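Long-range contacts in alpha-fucosidase (Bifidobacterium bifidum, PDB 2EAB), which probably hydrolyses terminal alpha-1,2-linked L-fucose from glycans, this chain being the catalytic portion of a larger, multidomain glycoside hydrolase of family 95: residues S731-G736 and D777-Q782; N800-L805 and T827-G832. All blocks are in the same frame, centred on the assembly; numbering follows the deposited sequence.

Contact 1: S731-G736 and D777-Q782. With EDO (1,2-ethanediol), chain G.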
loop_
_atom_site.group_PDB
_atom_site.type_symbol
_atom_site.label_atom_id
_atom_site.label_comp_id
_atom_site.label_asym_id
_atom_site.label_seq_id
_atom_site.Cartn_x
_atom_site.Cartn_y
_atom_site.Cartn_z
ATOM N N SER A 731 -1.916 -8.925 -11.902
ATOM C CA SER A 731 -2.992 -9.539 -12.677
ATOM C C SER A 731 -2.451 -10.644 -13.573
ATOM O O SER A 731 -2.983 -11.758 -13.594
ATOM C CB SER A 731 -3.717 -8.491 -13.514
ATOM O OG SER A 731 -4.308 -7.504 -12.687
ATOM N N TRP A 732 -1.379 -10.343 -14.295
ATOM C CA TRP A 732 -0.757 -11.350 -15.139
ATOM C C TRP A 732 -0.189 -12.520 -14.331
ATOM O O TRP A 732 -0.262 -13.659 -14.779
ATOM C CB TRP A 732 0.292 -10.725 -16.050
ATOM C CG TRP A 732 -0.299 -10.144 -17.308
ATOM C CD1 TRP A 732 -0.599 -8.834 -17.550
ATOM C CD2 TRP A 732 -0.664 -10.866 -18.493
ATOM N NE1 TRP A 732 -1.121 -8.694 -18.816
ATOM C CE2 TRP A 732 -1.169 -9.924 -19.419
ATOM C CE3 TRP A 732 -0.609 -12.217 -18.863
ATOM C CZ2 TRP A 732 -1.617 -10.290 -20.696
ATOM C CZ3 TRP A 732 -1.057 -12.582 -20.133
ATOM C CH2 TRP A 732 -1.550 -11.618 -21.033
ATOM N N ALA A 733 0.336 -12.266 -13.134
ATOM C CA ALA A 733 0.846 -13.364 -12.304
ATOM C C ALA A 733 -0.252 -14.392 -12.021
ATOM O O ALA A 733 -0.011 -15.602 -12.067
ATOM C CB ALA A 733 1.433 -12.846 -11.005
ATOM N N ARG A 734 -1.463 -13.913 -11.746
ATOM C CA ARG A 734 -2.591 -14.785 -11.435
ATOM C C ARG A 734 -3.003 -15.676 -12.610
ATOM O O ARG A 734 -3.654 -16.700 -12.402
ATOM C CB ARG A 734 -3.786 -13.948 -10.967
ATOM C CG ARG A 734 -3.592 -13.273 -9.600
ATOM C CD ARG A 734 -3.602 -14.292 -8.455
ATOM N NE ARG A 734 -3.631 -13.717 -7.105
ATOM C CZ ARG A 734 -4.720 -13.223 -6.520
ATOM N NH1 ARG A 734 -5.871 -13.168 -7.180
ATOM N NH2 ARG A 734 -4.655 -12.766 -5.275
ATOM N N THR A 735 -2.637 -15.289 -13.833
ATOM C CA THR A 735 -2.938 -16.091 -15.024
ATOM C C THR A 735 -2.021 -17.304 -15.177
ATOM O O THR A 735 -2.312 -18.197 -15.977
ATOM C CB THR A 735 -2.814 -15.284 -16.345
ATOM O OG1 THR A 735 -1.432 -15.037 -16.632
ATOM C CG2 THR A 735 -3.580 -13.975 -16.293
ATOM N N GLY A 736 -0.900 -17.309 -14.461
ATOM C CA GLY A 736 0.112 -18.348 -14.628
ATOM C C GLY A 736 1.146 -18.061 -15.708
ATOM O O GLY A 736 2.104 -18.824 -15.863
ATOM N N ASP A 777 5.978 -11.830 -5.418
ATOM C CA ASP A 777 5.411 -12.842 -4.529
ATOM C C ASP A 777 4.423 -13.733 -5.271
ATOM O O ASP A 777 4.500 -14.953 -5.159
ATOM C CB ASP A 777 4.718 -12.211 -3.319
ATOM C CG ASP A 777 5.695 -11.730 -2.258
ATOM O OD1 ASP A 777 6.916 -11.867 -2.451
ATOM O OD2 ASP A 777 5.233 -11.206 -1.214
ATOM N N GLU A 778 3.521 -13.123 -6.047
ATOM C CA GLU A 778 2.487 -13.878 -6.750
ATOM C C GLU A 778 3.055 -14.771 -7.852
ATOM O O GLU A 778 2.455 -15.786 -8.184
ATOM C CB GLU A 778 1.394 -12.957 -7.308
ATOM C CG GLU A 778 0.625 -12.153 -6.251
ATOM C CD GLU A 778 -0.255 -12.993 -5.330
ATOM O OE1 GLU A 778 -1.070 -13.806 -5.822
ATOM O OE2 GLU A 778 -0.151 -12.808 -4.097
ATOM N N MET A 779 4.211 -14.415 -8.409
ATOM C CA MET A 779 4.875 -15.306 -9.364
ATOM C C MET A 779 5.380 -16.580 -8.701
ATOM O O MET A 779 5.336 -17.661 -9.295
ATOM C CB MET A 779 6.026 -14.596 -10.071
ATOM C CG MET A 779 5.565 -13.667 -11.179
ATOM S SD MET A 779 6.894 -13.163 -12.273
ATOM C CE MET A 779 7.446 -11.798 -11.282
ATOM N N LEU A 780 5.851 -16.441 -7.465
ATOM C CA LEU A 780 6.502 -17.542 -6.762
ATOM C C LEU A 780 5.562 -18.335 -5.865
ATOM O O LEU A 780 5.840 -19.500 -5.553
ATOM C CB LEU A 780 7.694 -17.027 -5.954
ATOM C CG LEU A 780 8.722 -16.213 -6.747
ATOM C CD1 LEU A 780 9.816 -15.727 -5.817
ATOM C CD2 LEU A 780 9.313 -17.015 -7.905
ATOM N N LEU A 781 4.453 -17.715 -5.467
ATOM C CA LEU A 781 3.516 -18.313 -4.525
ATOM C C LEU A 781 2.144 -17.687 -4.687
ATOM O O LEU A 781 2.013 -16.462 -4.641
ATOM C CB LEU A 781 4.003 -18.101 -3.085
ATOM C CG LEU A 781 3.029 -18.504 -1.974
ATOM C CD1 LEU A 781 2.805 -20.013 -1.951
ATOM C CD2 LEU A 781 3.519 -18.022 -0.626
ATOM N N GLN A 782 1.126 -18.516 -4.875
ATOM C CA GLN A 782 -0.253 -18.048 -4.792
ATOM C C GLN A 782 -0.987 -18.893 -3.769
ATOM O O GLN A 782 -0.621 -20.049 -3.534
ATOM C CB GLN A 782 -0.936 -18.086 -6.162
ATOM C CG GLN A 782 -0.503 -16.916 -7.043
ATOM C CD GLN A 782 -0.833 -17.079 -8.515
ATOM O OE1 GLN A 782 -1.846 -17.677 -8.880
ATOM N NE2 GLN A 782 0.023 -16.527 -9.371
HETATM C C1 EDO G . -3.148 -10.849 -3.537
HETATM O O1 EDO G . -2.852 -12.332 -3.604
HETATM C C2 EDO G . -2.244 -10.279 -2.374
HETATM O O2 EDO G . -2.596 -10.999 -1.166
HETATM O O HOH W 1 -2.061 -18.860 -11.389
#
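Ala-733 and Arg-734, at the C-terminal end of helix 722-734, meet Glu-778, Met-779 and Gln-782 where helix 767-780 runs into strand 781-782. Both helices belong to the family 95 catalytic domain, an (alpha/alpha)6 barrel, and the contact is buried. The apolar part is small: the methyl of Ala-733 points at the other helix, its CB 3.7 Å from Glu-778 CB and 4.2 Å from Met-779 CG, and a residue this small lets the backbones come close.

The ionic part is a salt bridge. Arg-734 NE gives a nearly straight bond (172°) to Glu-778 OE1 at 2.9 Å, lying in the guanidinium plane but reaching the oxygen from above the carboxylate plane. The Glu-778 chain bends at chi2 (-68°), which turns CD, and with it the carboxylate, toward Arg-734. An ethanediol, probably from the crystallisation liquor, continues the link: its O1 donates to Glu-778 OE2 and also lies against Arg-734 NH2, at a distance short enough to be doubtful. Beyond the segments, Arg-734 NH1 and NH2 hold the carbonyls of Gly-689 and Pro-688, next to Asp-690, a calcium ligand seen crystallographically in this protein, although no calcium is bound there in this chain.

The neutral part belongs to the Gln-782 amide, whose NE2 bonds to both Glu-778 O (2.8 Å) and Ala-733 O (2.9 Å), while OE1 accepts from a water that also donates to Arg-734 O. With both ends engaged, the amide is fixed in its rotation. Ala-733 O is gripped twice: Gln-782 NE2 approaches from above one face of the carbonyl plane, and the backbone N of Gly-736 from the opposite face.

Contact 2: N800-L805 and T827-G832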
loop_
_atom_site.group_PDB
_atom_site.type_symbol
_atom_site.label_atom_id
_atom_site.label_comp_id
_atom_site.label_asym_id
_atom_site.label_seq_id
_atom_site.Cartn_x
_atom_site.Cartn_y
_atom_site.Cartn_z
ATOM N N ASN A 800 -0.049 -22.735 -3.609
ATOM C CA ASN A 800 0.359 -22.964 -4.989
ATOM C C ASN A 800 1.793 -22.503 -5.201
ATOM O O ASN A 800 2.074 -21.299 -5.239
ATOM C CB ASN A 800 -0.609 -22.261 -5.947
ATOM C CG ASN A 800 -0.367 -22.614 -7.399
ATOM O OD1 ASN A 800 0.619 -23.275 -7.738
ATOM N ND2 ASN A 800 -1.269 -22.166 -8.269
ATOM N N ILE A 801 2.690 -23.479 -5.316
ATOM C CA ILE A 801 4.120 -23.253 -5.449
ATOM C C ILE A 801 4.501 -22.967 -6.902
ATOM O O ILE A 801 4.189 -23.745 -7.809
ATOM C CB ILE A 801 4.908 -24.492 -4.940
ATOM C CG1 ILE A 801 4.540 -24.832 -3.486
ATOM C CG2 ILE A 801 6.413 -24.322 -5.133
ATOM C CD1 ILE A 801 4.844 -23.743 -2.462
ATOM N N LEU A 802 5.193 -21.844 -7.099
ATOM C CA LEU A 802 5.712 -21.422 -8.407
ATOM C C LEU A 802 4.640 -21.392 -9.505
ATOM O O LEU A 802 4.786 -22.034 -10.544
ATOM C CB LEU A 802 6.922 -22.278 -8.812
ATOM C CG LEU A 802 8.116 -22.206 -7.855
ATOM C CD1 LEU A 802 9.173 -23.227 -8.244
ATOM C CD2 LEU A 802 8.719 -20.802 -7.788
ATOM N N PRO A 803 3.543 -20.650 -9.265
ATOM C CA PRO A 803 2.421 -20.606 -10.207
ATOM C C PRO A 803 2.678 -19.819 -11.495
ATOM O O PRO A 803 1.982 -20.028 -12.480
ATOM C CB PRO A 803 1.321 -19.924 -9.395
ATOM C CG PRO A 803 2.077 -19.040 -8.455
ATOM C CD PRO A 803 3.281 -19.833 -8.066
ATOM N N ALA A 804 3.649 -18.911 -11.481
ATOM C CA ALA A 804 3.941 -18.089 -12.656
ATOM C C ALA A 804 5.428 -17.762 -12.695
ATOM O O ALA A 804 5.842 -16.599 -12.679
ATOM C CB ALA A 804 3.078 -16.825 -12.672
ATOM N N LEU A 805 6.227 -18.823 -12.751
ATOM C CA LEU A 805 7.673 -18.704 -12.744
ATOM C C LEU A 805 8.169 -18.332 -14.139
ATOM O O LEU A 805 7.900 -19.048 -15.105
ATOM C CB LEU A 805 8.305 -20.020 -12.297
ATOM C CG LEU A 805 9.833 -20.089 -12.297
ATOM C CD1 LEU A 805 10.418 -19.221 -11.196
ATOM C CD2 LEU A 805 10.284 -21.529 -12.150
ATOM N N THR A 827 10.988 -22.198 -1.257
ATOM C CA THR A 827 11.098 -23.097 -2.399
ATOM C C THR A 827 12.410 -22.873 -3.133
ATOM O O THR A 827 12.893 -21.742 -3.245
ATOM C CB THR A 827 9.878 -23.008 -3.369
ATOM O OG1 THR A 827 9.944 -24.058 -4.344
ATOM C CG2 THR A 827 9.811 -21.677 -4.088
ATOM N N THR A 828 12.981 -23.976 -3.604
ATOM C CA THR A 828 14.177 -23.960 -4.427
ATOM C C THR A 828 13.813 -24.617 -5.745
ATOM O O THR A 828 13.071 -25.602 -5.769
ATOM C CB THR A 828 15.327 -24.728 -3.746
ATOM O OG1 THR A 828 15.595 -24.131 -2.472
ATOM C CG2 THR A 828 16.600 -24.700 -4.593
ATOM N N TRP A 829 14.309 -24.057 -6.841
ATOM C CA TRP A 829 14.042 -24.613 -8.153
ATOM C C TRP A 829 15.287 -24.610 -9.022
ATOM O O TRP A 829 16.214 -23.831 -8.802
ATOM C CB TRP A 829 12.869 -23.897 -8.839
ATOM C CG TRP A 829 13.110 -22.456 -9.197
ATOM C CD1 TRP A 829 13.508 -21.975 -10.410
ATOM C CD2 TRP A 829 12.946 -21.310 -8.345
ATOM N NE1 TRP A 829 13.609 -20.602 -10.371
ATOM C CE2 TRP A 829 13.272 -20.169 -9.115
ATOM C CE3 TRP A 829 12.562 -21.138 -7.008
ATOM C CZ2 TRP A 829 13.224 -18.873 -8.593
ATOM C CZ3 TRP A 829 12.512 -19.845 -6.489
ATOM C CH2 TRP A 829 12.844 -18.732 -7.283
ATOM N N LYS A 830 15.289 -25.511 -9.998
ATOM C CA LYS A 830 16.395 -25.671 -10.929
ATOM C C LYS A 830 15.814 -26.146 -12.249
ATOM O O LYS A 830 14.876 -26.944 -12.258
ATOM C CB LYS A 830 17.394 -26.698 -10.391
ATOM C CG LYS A 830 18.751 -26.664 -11.066
ATOM C CD LYS A 830 19.748 -27.557 -10.338
ATOM C CE LYS A 830 21.135 -27.461 -10.958
ATOM N NZ LYS A 830 21.744 -26.110 -10.783
ATOM N N ASN A 831 16.360 -25.644 -13.357
ATOM C CA ASN A 831 15.855 -25.974 -14.697
ATOM C C ASN A 831 14.334 -25.817 -14.789
ATOM O O ASN A 831 13.639 -26.645 -15.387
ATOM C CB ASN A 831 16.292 -27.386 -15.118
ATOM C CG ASN A 831 17.798 -27.576 -15.056
ATOM O OD1 ASN A 831 18.293 -28.469 -14.362
ATOM N ND2 ASN A 831 18.532 -26.735 -15.772
ATOM N N GLY A 832 13.829 -24.751 -14.167
ATOM C CA GLY A 832 12.413 -24.404 -14.227
ATOM C C GLY A 832 11.457 -25.248 -13.397
ATOM O O GLY A 832 10.240 -25.116 -13.537
#
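Leu-802 and Leu-805 lay their methyl groups over one face of the Trp-829 indole. Leu-802 CD2 sits 4.2 Å from the centre of the six-membered ring and Leu-805 CD2 4.0 Å from that of the five-membered ring, both as CH-pi contacts. Leu-805 CD1 lies over the same face, toward the rim, 3.6 Å from Trp-829 NE1, while Leu-802 CD1 rests against Trp-829 CB. Two residues earlier on strand 823-830, Thr-827 meets Leu-802 tip to tip, CG2 to CD2 (4.0 Å), and the Ile-801 and Thr-827 side chains run past each other in opposite directions, with CG2 against OG1.

The indole is anchored beyond the contact by NE1 bonding to Trp-809 O. Thr-827 OG1 is likewise engaged with Glu-836 O. Leu-780, at the end of helix 767-780, touches both leucines and Trp-829. An alanine at Trp-829 would probably open a gap beneath Leu-802 CD2 and both Leu-805 methyls and leave Trp-809 O without its indole N-H.

This joins strand 823-830 of the seven-stranded antiparallel sheet to strand 799-801 and the loop after it, within the C-terminal domain of family 95. No hydrogen bond crosses between the two segments, so the join rests on dispersion and CH-pi contacts.

Coming from the N terminus, the chain passes helix 722-734 and, after a largely helical excursion of 40 residues, returns along helix 767-780 and into strand 781-782, closing contact 1. Contact 2 then opens at 800 and closes at 827-832 after a shorter excursion rich in strand. The two loops lie in series, neither enclosing nor crossing the other. They meet directly: strands 781-782 and 799-801 are neighbours in the mixed sheet, with Gln-782 O 2.7 Å from Asn-800 N, a probable hydrogen bond. Together they run from the helical catalytic domain through the mixed sheet to the antiparallel sheet of the C-terminal domain.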